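Local atomic coordinates of inositol dehydrogenase (Lactobacillus casei, PDB entry 4MKX), a protein that probably oxidises scyllo-inositol with NAD as a dinucleotide-binding dehydrogenase of the Gfo/Idh/MocA family. Residues 209-214 against 239-244; 134-139 against 322-327; 164-169 against 246-251. All coordinates share one frame; numbering follows the deposited sequence.

Interaction 1 (209-214 against 239-244); sequences KEIDKV and MQLEDK
Two backbone donors converge on one carbonyl where 209-214 runs antiparallel to 239-244: Gln240 O accepts Asp212 N at 2.9 Å and Lys213 N at 3.2 Å, both in the carbonyl plane. The return bond, Gln240 N to Lys213 O, is nearly straight at 171°, and on the loop side of the bulge Glu242 N bonds to Glu210 O. The extended Lys209 chain crosses Asp243 at about a right angle and brings NZ to 3.0 Å from OD2, on the syn side but 30° out of the carboxylate plane; NZ also pairs with Asp161, and OD2 with Arg221 of the second subunit. A water donates to Asp212 OD2 and Leu241 O. The apolar pairs face helices 197-207 and 328-347. Val214 and Met239 lie side by side, CG1 to CG 3.6 Å, and with chi3 at -61° the methionine turns its CE toward Ile211 CD1, 4.1 Å away. On the other face Lys213 CD runs beside Gln240 OE1, which is bonded to Asn348 of the second subunit. Asp212 and Lys213 facing Gln240 make a classic beta bulge, while the partner strand ends in a type I turn from Leu241 to Lys244, in the mixed sheet of the C-terminal domain.

Interaction 2 (134-139 against 322-327); sequences KFQLGF and QDVGIT
Ile326 points its side chain at the strand, and its CG2, anti to the backbone N, touches two residues. It lies 3.9 Å from Leu137 CB and 3.8 Å from Phe139 CD2, at the edge of the phenylalanine ring and near its plane. Leu137 CD1 comes to 3.3 Å from Thr327 O. Gln136 and Val324 meet obliquely: the extended glutamine sets OE1 3.5 Å from Val324 CG2. At the Gln322 end a bend at chi2 (-54°) turns Lys134 CD aside, and the chain, extended beyond it, crosses Asp323 at about a right angle with NZ 3.6 Å from OD1, a long salt bridge, while NZ also bonds to Asn321. An alanine in place of Lys134 would probably leave the Asp323 carboxylate without its charged mate and open a gap beside Gln322 O, where CE now packs. No direct hydrogen bond spans the segments; waters do the bridging, one from Phe135 O to Ile326 N, another from Phe135 N to Asp323 OD1. Thr327 is the N-cap of helix 328-347, its OG1 weakly bonded to Glu329 N. The contact lays the loop between two late helices against 135-137, an outermost strand of the parallel Rossmann-fold sheet.

Interaction 3 (164-169 against 246-251); sequences LIRSYS and MAILVA
Met246 opens a pair of parallel neighbours, strands 162-172 and 246-252, inside the mixed sheet of the C-terminal domain; over 164-169 and 246-251 the axes approach to 4.6 Å and run 9° apart. Met246 O receives Ile165 N, and its CB lies 4.2 Å from Leu164 CD1. Ala247 points to the face covered by helix 197-207, its CB against Ile165 O at 3.6 Å. Ile248 is gripped twice through its backbone, N giving to Ile165 O and O taking Ser167 N, while its side chain, on the face meeting the second subunit, has CD1 4.2 Å from Leu164 CD1. Leu249 returns to the helix face, where CD2 packs on Ser167 CB at 4.1 Å; Ser167 OG is bonded to Asp199. Val250 bonds through N to Ser167 O and through O to Ser169 N, and its CB makes a CH-pi contact 3.9 Å from the centroid of the Tyr168 ring, offset toward the rim. On the opposite face Arg166 NH1 stands 3.3 Å above the ring plane, over its centre; Arg166 NH2 forms salt bridges with Glu262 and Glu264, and Tyr168 OH bonds Glu264 of the second subunit. Ala251 closes the run with a CA-H...O contact, CA to Ser169 O 3.2 Å.

Overall arrangement
Interactions 1 and 3 are two parts of one mixed sheet, their centres 13 Å apart. Strands 234-241 and 246-252 follow each other in the chain and lie side by side, so the contacts touch directly: Met239 N is 2.9 Å from Ala247 O, a probable hydrogen bond, and Met239 CE packs on Leu249 CG at 3.9 Å. Both also meet the second subunit. Interaction 2 stands apart at the edge of the Rossmann sheet, its centre 24 Å from either of the others and its nearest atoms about 9 Å from interaction 1 and about 11 Å from interaction 3. Helix 197-207 touches side chains of all three.

Interaction 1 (209-214 against 239-244)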
# COMPACT_ATOMS: atom_id res chain seq x y z
N LYS A 209 1.44 -31.26 -6.15
CA LYS A 209 1.53 -31.81 -7.50
C LYS A 209 2.96 -31.72 -8.03
O LYS A 209 3.78 -30.97 -7.48
CB LYS A 209 0.54 -31.05 -8.40
CG LYS A 209 -0.85 -30.83 -7.76
CD LYS A 209 -1.67 -29.72 -8.44
CE LYS A 209 -2.99 -29.42 -7.69
NZ LYS A 209 -3.81 -28.31 -8.30
N GLU A 210 3.28 -32.48 -9.08
CA GLU A 210 4.62 -32.44 -9.69
C GLU A 210 4.61 -31.61 -10.98
O GLU A 210 3.56 -31.38 -11.57
CB GLU A 210 5.15 -33.83 -10.03
CG GLU A 210 5.35 -34.78 -8.86
CD GLU A 210 6.16 -34.19 -7.73
OE1 GLU A 210 7.21 -33.57 -7.99
OE2 GLU A 210 5.74 -34.38 -6.56
N ILE A 211 5.80 -31.18 -11.40
CA ILE A 211 5.96 -30.39 -12.63
C ILE A 211 6.17 -31.33 -13.82
O ILE A 211 7.03 -32.21 -13.78
CB ILE A 211 7.15 -29.43 -12.53
CG1 ILE A 211 6.92 -28.43 -11.38
CG2 ILE A 211 7.37 -28.69 -13.84
CD1 ILE A 211 8.19 -27.92 -10.73
N ASP A 212 5.39 -31.13 -14.88
CA ASP A 212 5.43 -32.02 -16.05
C ASP A 212 6.38 -31.51 -17.13
O ASP A 212 7.37 -32.17 -17.44
CB ASP A 212 4.03 -32.20 -16.64
CG ASP A 212 3.99 -33.21 -17.77
OD1 ASP A 212 4.83 -34.14 -17.77
OD2 ASP A 212 3.13 -33.08 -18.66
N LYS A 213 6.09 -30.36 -17.71
CA LYS A 213 6.98 -29.84 -18.73
C LYS A 213 7.24 -28.36 -18.56
O LYS A 213 6.42 -27.65 -17.97
CB LYS A 213 6.47 -30.16 -20.14
CG LYS A 213 5.06 -29.71 -20.41
CD LYS A 213 4.63 -30.13 -21.81
CE LYS A 213 4.36 -31.61 -21.88
NZ LYS A 213 4.11 -32.07 -23.28
N VAL A 214 8.39 -27.92 -19.04
CA VAL A 214 8.87 -26.56 -18.82
C VAL A 214 9.50 -25.99 -20.08
O VAL A 214 10.02 -26.72 -20.94
CB VAL A 214 9.93 -26.50 -17.70
CG1 VAL A 214 9.39 -27.11 -16.41
CG2 VAL A 214 11.20 -27.22 -18.12
N MET A 239 5.72 -23.31 -16.75
CA MET A 239 5.69 -24.72 -16.39
C MET A 239 4.27 -25.21 -16.35
O MET A 239 3.36 -24.52 -15.89
CB MET A 239 6.35 -24.91 -15.01
CG MET A 239 7.72 -24.29 -14.93
SD MET A 239 8.62 -24.81 -13.46
CE MET A 239 7.52 -24.18 -12.21
N GLN A 240 4.06 -26.42 -16.85
CA GLN A 240 2.76 -27.03 -16.79
C GLN A 240 2.91 -28.18 -15.82
O GLN A 240 3.81 -29.01 -15.97
CB GLN A 240 2.41 -27.57 -18.17
CG GLN A 240 0.99 -28.08 -18.30
CD GLN A 240 0.64 -28.28 -19.77
OE1 GLN A 240 1.38 -28.94 -20.51
NE2 GLN A 240 -0.46 -27.70 -20.20
N LEU A 241 2.04 -28.22 -14.82
CA LEU A 241 2.12 -29.28 -13.81
C LEU A 241 1.26 -30.46 -14.26
O LEU A 241 0.56 -30.37 -15.27
CB LEU A 241 1.68 -28.75 -12.45
CG LEU A 241 2.70 -27.97 -11.61
CD1 LEU A 241 3.33 -26.79 -12.33
CD2 LEU A 241 2.05 -27.52 -10.31
N GLU A 242 1.30 -31.56 -13.50
CA GLU A 242 0.65 -32.80 -13.92
C GLU A 242 -0.86 -32.71 -14.17
O GLU A 242 -1.40 -33.46 -14.98
CB GLU A 242 0.93 -33.91 -12.89
CG GLU A 242 0.11 -33.77 -11.63
CD GLU A 242 0.55 -34.72 -10.54
OE1 GLU A 242 1.03 -35.83 -10.87
OE2 GLU A 242 0.43 -34.34 -9.36
N ASP A 243 -1.55 -31.80 -13.48
CA ASP A 243 -2.99 -31.66 -13.63
C ASP A 243 -3.35 -30.43 -14.46
O ASP A 243 -4.47 -29.95 -14.41
CB ASP A 243 -3.67 -31.55 -12.27
CG ASP A 243 -3.26 -30.30 -11.53
OD1 ASP A 243 -2.05 -29.96 -11.60
OD2 ASP A 243 -4.13 -29.66 -10.91
N LYS A 244 -2.36 -29.97 -15.23
CA LYS A 244 -2.48 -28.81 -16.11
C LYS A 244 -2.47 -27.49 -15.34
O LYS A 244 -2.87 -26.46 -15.87
CB LYS A 244 -3.72 -28.90 -17.02
CG LYS A 244 -3.79 -30.18 -17.85
CD LYS A 244 -2.75 -30.18 -18.94
CE LYS A 244 -2.97 -31.31 -19.94
NZ LYS A 244 -2.31 -32.57 -19.49
O HOH W 1 0.59 -32.02 -17.72

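Interaction 2 (134-139 against 322-327)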
# COMPACT_ATOMS: atom_id res chain seq x y z
N LYS A 134 17.05 -38.48 11.93
CA LYS A 134 16.36 -37.38 11.27
C LYS A 134 17.16 -36.89 10.08
O LYS A 134 18.38 -36.77 10.15
CB LYS A 134 16.17 -36.23 12.27
CG LYS A 134 15.33 -36.60 13.48
CD LYS A 134 14.00 -37.18 13.06
CE LYS A 134 13.25 -37.75 14.25
NZ LYS A 134 12.15 -38.68 13.83
N PHE A 135 16.47 -36.59 8.98
CA PHE A 135 17.12 -35.94 7.85
C PHE A 135 16.24 -34.77 7.41
O PHE A 135 15.04 -34.95 7.20
CB PHE A 135 17.31 -36.90 6.67
CG PHE A 135 17.77 -36.22 5.42
CD1 PHE A 135 19.09 -35.84 5.26
CD2 PHE A 135 16.86 -35.94 4.41
CE1 PHE A 135 19.51 -35.18 4.11
CE2 PHE A 135 17.27 -35.28 3.26
CZ PHE A 135 18.60 -34.91 3.11
N GLN A 136 16.84 -33.59 7.30
CA GLN A 136 16.08 -32.38 6.97
C GLN A 136 16.82 -31.53 5.96
O GLN A 136 18.02 -31.26 6.12
CB GLN A 136 15.80 -31.58 8.26
CG GLN A 136 14.87 -30.39 8.07
CD GLN A 136 14.48 -29.75 9.39
OE1 GLN A 136 14.37 -30.43 10.41
NE2 GLN A 136 14.28 -28.44 9.37
N LEU A 137 16.11 -31.10 4.91
CA LEU A 137 16.67 -30.20 3.91
C LEU A 137 16.29 -28.75 4.20
O LEU A 137 15.17 -28.49 4.63
CB LEU A 137 16.16 -30.58 2.53
CG LEU A 137 16.90 -31.78 1.96
CD1 LEU A 137 16.09 -32.40 0.83
CD2 LEU A 137 18.26 -31.32 1.48
N GLY A 138 17.21 -27.82 3.94
CA GLY A 138 17.00 -26.42 4.29
C GLY A 138 16.07 -25.59 3.41
O GLY A 138 16.44 -24.50 2.97
N PHE A 139 14.87 -26.09 3.15
CA PHE A 139 13.88 -25.29 2.43
C PHE A 139 13.20 -24.33 3.42
O PHE A 139 12.09 -24.60 3.91
CB PHE A 139 12.86 -26.20 1.73
CG PHE A 139 13.43 -26.94 0.55
CD1 PHE A 139 14.11 -26.25 -0.44
CD2 PHE A 139 13.33 -28.32 0.45
CE1 PHE A 139 14.65 -26.92 -1.54
CE2 PHE A 139 13.87 -29.00 -0.64
CZ PHE A 139 14.53 -28.29 -1.63
N GLN A 322 10.02 -36.66 16.24
CA GLN A 322 9.00 -36.42 15.22
C GLN A 322 9.62 -36.03 13.89
O GLN A 322 10.66 -35.38 13.85
CB GLN A 322 7.99 -35.36 15.69
CG GLN A 322 7.10 -34.76 14.59
CD GLN A 322 6.21 -35.78 13.85
OE1 GLN A 322 6.20 -36.98 14.15
NE2 GLN A 322 5.45 -35.29 12.88
N ASP A 323 9.00 -36.45 12.79
CA ASP A 323 9.47 -36.08 11.46
C ASP A 323 8.90 -34.73 11.03
O ASP A 323 7.72 -34.44 11.24
CB ASP A 323 9.17 -37.17 10.44
CG ASP A 323 10.00 -38.43 10.65
OD1 ASP A 323 11.23 -38.37 10.41
OD2 ASP A 323 9.43 -39.46 11.06
N VAL A 324 9.76 -33.91 10.43
CA VAL A 324 9.41 -32.55 10.04
C VAL A 324 8.66 -32.53 8.70
O VAL A 324 7.84 -31.64 8.43
CB VAL A 324 10.67 -31.65 10.02
CG1 VAL A 324 10.47 -30.39 9.21
CG2 VAL A 324 11.10 -31.31 11.44
N GLY A 325 8.92 -33.53 7.86
CA GLY A 325 8.15 -33.68 6.64
C GLY A 325 8.80 -33.13 5.38
O GLY A 325 8.15 -32.99 4.35
N ILE A 326 10.09 -32.80 5.48
CA ILE A 326 10.86 -32.40 4.31
C ILE A 326 11.83 -33.52 3.97
O ILE A 326 12.79 -33.77 4.71
CB ILE A 326 11.62 -31.09 4.56
CG1 ILE A 326 10.66 -29.99 5.01
CG2 ILE A 326 12.37 -30.66 3.31
CD1 ILE A 326 11.35 -28.71 5.45
N THR A 327 11.58 -34.20 2.86
CA THR A 327 12.28 -35.46 2.57
C THR A 327 13.35 -35.35 1.50
O THR A 327 13.47 -34.33 0.82
CB THR A 327 11.29 -36.54 2.13
OG1 THR A 327 10.76 -36.21 0.85
CG2 THR A 327 10.16 -36.64 3.13
O HOH W 2 12.47 -33.29 7.54
O HOH W 3 13.55 -37.52 9.12

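Interaction 3 (164-169 against 246-251)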
# COMPACT_ATOMS: atom_id res chain seq x y z
N LEU A 164 -2.82 -21.15 -10.77
CA LEU A 164 -1.55 -20.62 -11.24
C LEU A 164 -0.71 -20.16 -10.06
O LEU A 164 -1.22 -19.55 -9.12
CB LEU A 164 -1.79 -19.43 -12.19
CG LEU A 164 -0.55 -18.82 -12.87
CD1 LEU A 164 -0.97 -18.29 -14.23
CD2 LEU A 164 0.03 -17.68 -12.05
N ILE A 165 0.58 -20.46 -10.11
CA ILE A 165 1.50 -19.89 -9.14
C ILE A 165 2.60 -19.14 -9.88
O ILE A 165 3.17 -19.66 -10.83
CB ILE A 165 2.11 -20.97 -8.23
CG1 ILE A 165 1.02 -21.57 -7.36
CG2 ILE A 165 3.16 -20.34 -7.32
CD1 ILE A 165 1.55 -22.62 -6.39
N ARG A 166 2.87 -17.91 -9.45
CA ARG A 166 3.96 -17.13 -10.02
C ARG A 166 4.94 -16.88 -8.88
O ARG A 166 4.54 -16.43 -7.82
CB ARG A 166 3.46 -15.78 -10.55
CG ARG A 166 4.60 -14.87 -11.00
CD ARG A 166 4.11 -13.51 -11.57
NE ARG A 166 3.32 -12.73 -10.62
CZ ARG A 166 3.83 -11.91 -9.71
NH1 ARG A 166 5.15 -11.78 -9.61
NH2 ARG A 166 3.04 -11.24 -8.88
N SER A 167 6.20 -17.22 -9.09
CA SER A 167 7.19 -16.96 -8.05
C SER A 167 8.43 -16.30 -8.62
O SER A 167 8.95 -16.70 -9.67
CB SER A 167 7.52 -18.26 -7.29
OG SER A 167 7.96 -17.96 -5.97
N TYR A 168 8.89 -15.24 -7.95
CA TYR A 168 10.06 -14.50 -8.38
C TYR A 168 11.11 -14.61 -7.30
O TYR A 168 10.81 -14.42 -6.12
CB TYR A 168 9.73 -13.01 -8.47
CG TYR A 168 8.98 -12.53 -9.70
CD1 TYR A 168 8.32 -13.41 -10.56
CD2 TYR A 168 8.95 -11.18 -9.98
CE1 TYR A 168 7.64 -12.92 -11.68
CE2 TYR A 168 8.27 -10.70 -11.08
CZ TYR A 168 7.63 -11.56 -11.93
OH TYR A 168 6.98 -11.04 -13.03
N SER A 169 12.35 -14.89 -7.70
CA SER A 169 13.49 -14.78 -6.80
C SER A 169 14.56 -13.97 -7.51
O SER A 169 15.20 -14.46 -8.45
CB SER A 169 14.05 -16.17 -6.44
OG SER A 169 13.12 -16.90 -5.68
N MET A 246 -0.71 -24.23 -13.80
CA MET A 246 0.29 -23.43 -14.45
C MET A 246 1.21 -22.82 -13.42
O MET A 246 0.78 -22.49 -12.33
CB MET A 246 -0.40 -22.34 -15.26
CG MET A 246 -1.33 -22.91 -16.30
SD MET A 246 -2.29 -21.66 -17.15
CE MET A 246 -3.50 -21.26 -15.93
N ALA A 247 2.47 -22.66 -13.78
CA ALA A 247 3.40 -21.94 -12.92
C ALA A 247 4.32 -21.08 -13.75
O ALA A 247 4.69 -21.43 -14.86
CB ALA A 247 4.20 -22.90 -12.04
N ILE A 248 4.67 -19.93 -13.19
CA ILE A 248 5.55 -18.98 -13.84
C ILE A 248 6.70 -18.70 -12.89
O ILE A 248 6.46 -18.44 -11.71
CB ILE A 248 4.81 -17.67 -14.11
CG1 ILE A 248 3.68 -17.90 -15.11
CG2 ILE A 248 5.77 -16.61 -14.65
CD1 ILE A 248 2.80 -16.72 -15.32
N LEU A 249 7.93 -18.77 -13.38
CA LEU A 249 9.08 -18.42 -12.55
C LEU A 249 9.85 -17.27 -13.17
O LEU A 249 9.97 -17.19 -14.38
CB LEU A 249 10.04 -19.60 -12.42
CG LEU A 249 9.54 -20.85 -11.72
CD1 LEU A 249 10.69 -21.85 -11.61
CD2 LEU A 249 9.01 -20.49 -10.35
N VAL A 250 10.38 -16.39 -12.33
CA VAL A 250 11.39 -15.45 -12.80
C VAL A 250 12.53 -15.51 -11.80
O VAL A 250 12.31 -15.54 -10.60
CB VAL A 250 10.87 -14.01 -12.92
CG1 VAL A 250 12.03 -13.05 -13.18
CG2 VAL A 250 9.86 -13.89 -14.05
N ALA A 251 13.76 -15.59 -12.31
CA ALA A 251 14.94 -15.62 -11.47
C ALA A 251 15.89 -14.57 -12.00
O ALA A 251 15.96 -14.34 -13.20
CB ALA A 251 15.60 -16.98 -11.51